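Local coordinates for protein YCGM (Escherichia coli, PDB 1NR9) that is of unknown function but belongs to the fumarylacetoacetate hydrolase family and carries a bound magnesium ion, at residues H71-A76 / Q158-T163. Sequence-based numbering, arbitrary orientation.
Sequences HEVELA and QRQQGT. With MG (magnesium ion), chain E.
The imidazole of His71 meets segment 158-163 with its edge: Gln160 OE1 lies in the ring plane, 3.3 Å from His71 CD2, and Arg159 NH1 approaches near that plane, 3.9 Å from His71 CE1. The guanidinium of Arg159 also presents its edge, the two planes 37° apart, an edge-to-edge approach. This is a junction between two beta sheets of the fumarylacetoacetate hydrolase fold, strand 69-79 of the mixed sheet against strand 157-163 of the four-stranded antiparallel sheet. Arg159 and Gln160 form a classic beta bulge opposite Leu152, on which His71 also packs, and both CB atoms of the bulge point toward segment 71-76. The Gln160 chain, extended beyond CG, runs past Val73, its CD 4.0 Å from Val73 CG1. At the other end of its amide, NE2 donates to Thr194 OG1, which also bonds Val73 O. The contact borders the magnesium site, since Glu72, between His71 and Val73, turns its CB away from segment 158-163 and binds the magnesium ion through OE2 at 2.4 Å, with Asp103 as a second ligand, while its OE1 forms a salt bridge with Lys124. The cross-sheet hydrogen bond from Val73 N to Gln160 OE1 is 3.2 Å long and nearly straight (166°), the donor tilted 35° from the carbonyl plane.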
loop_
_atom_site.group_PDB
_atom_site.type_symbol
_atom_site.label_atom_id
_atom_site.label_comp_id
_atom_site.label_asym_id
_atom_site.label_seq_id
_atom_site.Cartn_x
_atom_site.Cartn_y
_atom_site.Cartn_z
ATOM N N HIS A 71 -8.865 17.579 0.650
ATOM C CA HIS A 71 -9.562 16.891 -0.425
ATOM C C HIS A 71 -8.811 17.122 -1.734
ATOM O O HIS A 71 -8.252 18.196 -1.962
ATOM C CB HIS A 71 -10.997 17.416 -0.566
ATOM C CG HIS A 71 -11.078 18.895 -0.777
ATOM N ND1 HIS A 71 -11.386 19.778 0.238
ATOM C CD2 HIS A 71 -10.829 19.656 -1.871
ATOM C CE1 HIS A 71 -11.320 21.015 -0.221
ATOM N NE2 HIS A 71 -10.983 20.969 -1.498
ATOM N N GLU A 72 -8.779 16.098 -2.576
ATOM C CA GLU A 72 -8.134 16.197 -3.868
ATOM C C GLU A 72 -9.045 15.469 -4.834
ATOM O O GLU A 72 -9.075 14.241 -4.840
ATOM C CB GLU A 72 -6.765 15.502 -3.875
ATOM C CG GLU A 72 -5.665 16.147 -3.041
ATOM C CD GLU A 72 -4.295 15.515 -3.304
ATOM O OE1 GLU A 72 -3.302 15.930 -2.660
ATOM O OE2 GLU A 72 -4.215 14.604 -4.161
ATOM N N VAL A 73 -9.818 16.197 -5.629
ATOM C CA VAL A 73 -10.675 15.513 -6.592
ATOM C C VAL A 73 -9.715 15.011 -7.662
ATOM O O VAL A 73 -8.757 15.706 -8.011
ATOM C CB VAL A 73 -11.731 16.459 -7.233
ATOM C CG1 VAL A 73 -11.053 17.532 -8.053
ATOM C CG2 VAL A 73 -12.702 15.640 -8.090
ATOM N N GLU A 74 -9.950 13.799 -8.156
ATOM C CA GLU A 74 -9.076 13.223 -9.165
ATOM C C GLU A 74 -9.835 12.251 -10.071
ATOM O O GLU A 74 -10.870 11.687 -9.686
ATOM C CB GLU A 74 -7.898 12.476 -8.490
ATOM C CG GLU A 74 -7.090 13.288 -7.432
ATOM C CD GLU A 74 -5.745 12.645 -7.055
ATOM O OE1 GLU A 74 -5.349 11.654 -7.711
ATOM O OE2 GLU A 74 -5.070 13.133 -6.110
ATOM N N LEU A 75 -9.320 12.076 -11.285
ATOM C CA LEU A 75 -9.897 11.145 -12.244
ATOM C C LEU A 75 -9.398 9.732 -11.890
ATOM O O LEU A 75 -8.188 9.494 -11.774
ATOM C CB LEU A 75 -9.454 11.487 -13.669
ATOM C CG LEU A 75 -10.000 10.475 -14.685
ATOM C CD1 LEU A 75 -11.526 10.575 -14.729
ATOM C CD2 LEU A 75 -9.410 10.732 -16.053
ATOM N N ALA A 76 -10.338 8.804 -11.735
ATOM C CA ALA A 76 -10.024 7.428 -11.374
ATOM C C ALA A 76 -10.171 6.495 -12.551
ATOM O O ALA A 76 -11.229 6.439 -13.187
ATOM C CB ALA A 76 -10.930 6.967 -10.245
ATOM N N GLN A 158 -17.260 26.366 -5.074
ATOM C CA GLN A 158 -16.384 25.522 -5.879
ATOM C C GLN A 158 -14.942 25.782 -5.467
ATOM O O GLN A 158 -14.505 26.923 -5.436
ATOM C CB GLN A 158 -16.559 25.825 -7.364
ATOM C CG GLN A 158 -15.912 24.785 -8.249
ATOM C CD GLN A 158 -16.139 25.042 -9.719
ATOM O OE1 GLN A 158 -15.670 26.038 -10.272
ATOM N NE2 GLN A 158 -16.865 24.139 -10.367
ATOM N N ARG A 159 -14.195 24.733 -5.143
ATOM C CA ARG A 159 -12.817 24.935 -4.721
ATOM C C ARG A 159 -11.803 24.356 -5.675
ATOM O O ARG A 159 -10.632 24.733 -5.655
ATOM C CB ARG A 159 -12.611 24.357 -3.335
ATOM C CG ARG A 159 -13.397 25.098 -2.299
ATOM C CD ARG A 159 -13.047 24.603 -0.945
ATOM N NE ARG A 159 -13.831 25.264 0.084
ATOM C CZ ARG A 159 -13.790 24.907 1.362
ATOM N NH1 ARG A 159 -13.000 23.895 1.731
ATOM N NH2 ARG A 159 -14.524 25.562 2.262
ATOM N N GLN A 160 -12.253 23.430 -6.509
ATOM C CA GLN A 160 -11.385 22.814 -7.488
ATOM C C GLN A 160 -12.114 22.755 -8.815
ATOM O O GLN A 160 -13.279 22.358 -8.886
ATOM C CB GLN A 160 -10.948 21.421 -7.030
ATOM C CG GLN A 160 -9.904 21.461 -5.908
ATOM C CD GLN A 160 -9.223 20.121 -5.684
ATOM O OE1 GLN A 160 -9.697 19.285 -4.918
ATOM N NE2 GLN A 160 -8.108 19.909 -6.370
ATOM N N GLN A 161 -11.415 23.192 -9.855
ATOM C CA GLN A 161 -11.938 23.221 -11.206
ATOM C C GLN A 161 -10.733 23.097 -12.120
ATOM O O GLN A 161 -9.731 23.783 -11.926
ATOM C CB GLN A 161 -12.659 24.545 -11.460
ATOM C CG GLN A 161 -12.792 24.929 -12.926
ATOM C CD GLN A 161 -13.566 23.909 -13.737
ATOM O OE1 GLN A 161 -14.713 23.593 -13.421
ATOM N NE2 GLN A 161 -12.944 23.392 -14.794
ATOM N N GLY A 162 -10.828 22.208 -13.102
ATOM C CA GLY A 162 -9.742 22.002 -14.038
ATOM C C GLY A 162 -10.184 20.989 -15.071
ATOM O O GLY A 162 -11.318 20.506 -15.020
ATOM N N THR A 163 -9.299 20.667 -16.008
ATOM C CA THR A 163 -9.599 19.686 -17.053
ATOM C C THR A 163 -8.473 18.652 -17.115
ATOM O O THR A 163 -7.343 18.904 -16.679
ATOM C CB THR A 163 -9.729 20.360 -18.442
ATOM O OG1 THR A 163 -10.057 19.378 -19.431
ATOM C CG2 THR A 163 -8.427 21.022 -18.832
HETATM MG MG MG E . -2.207 13.522 -4.877
HETATM O O HOH W 1 -3.303 11.612 -6.129
#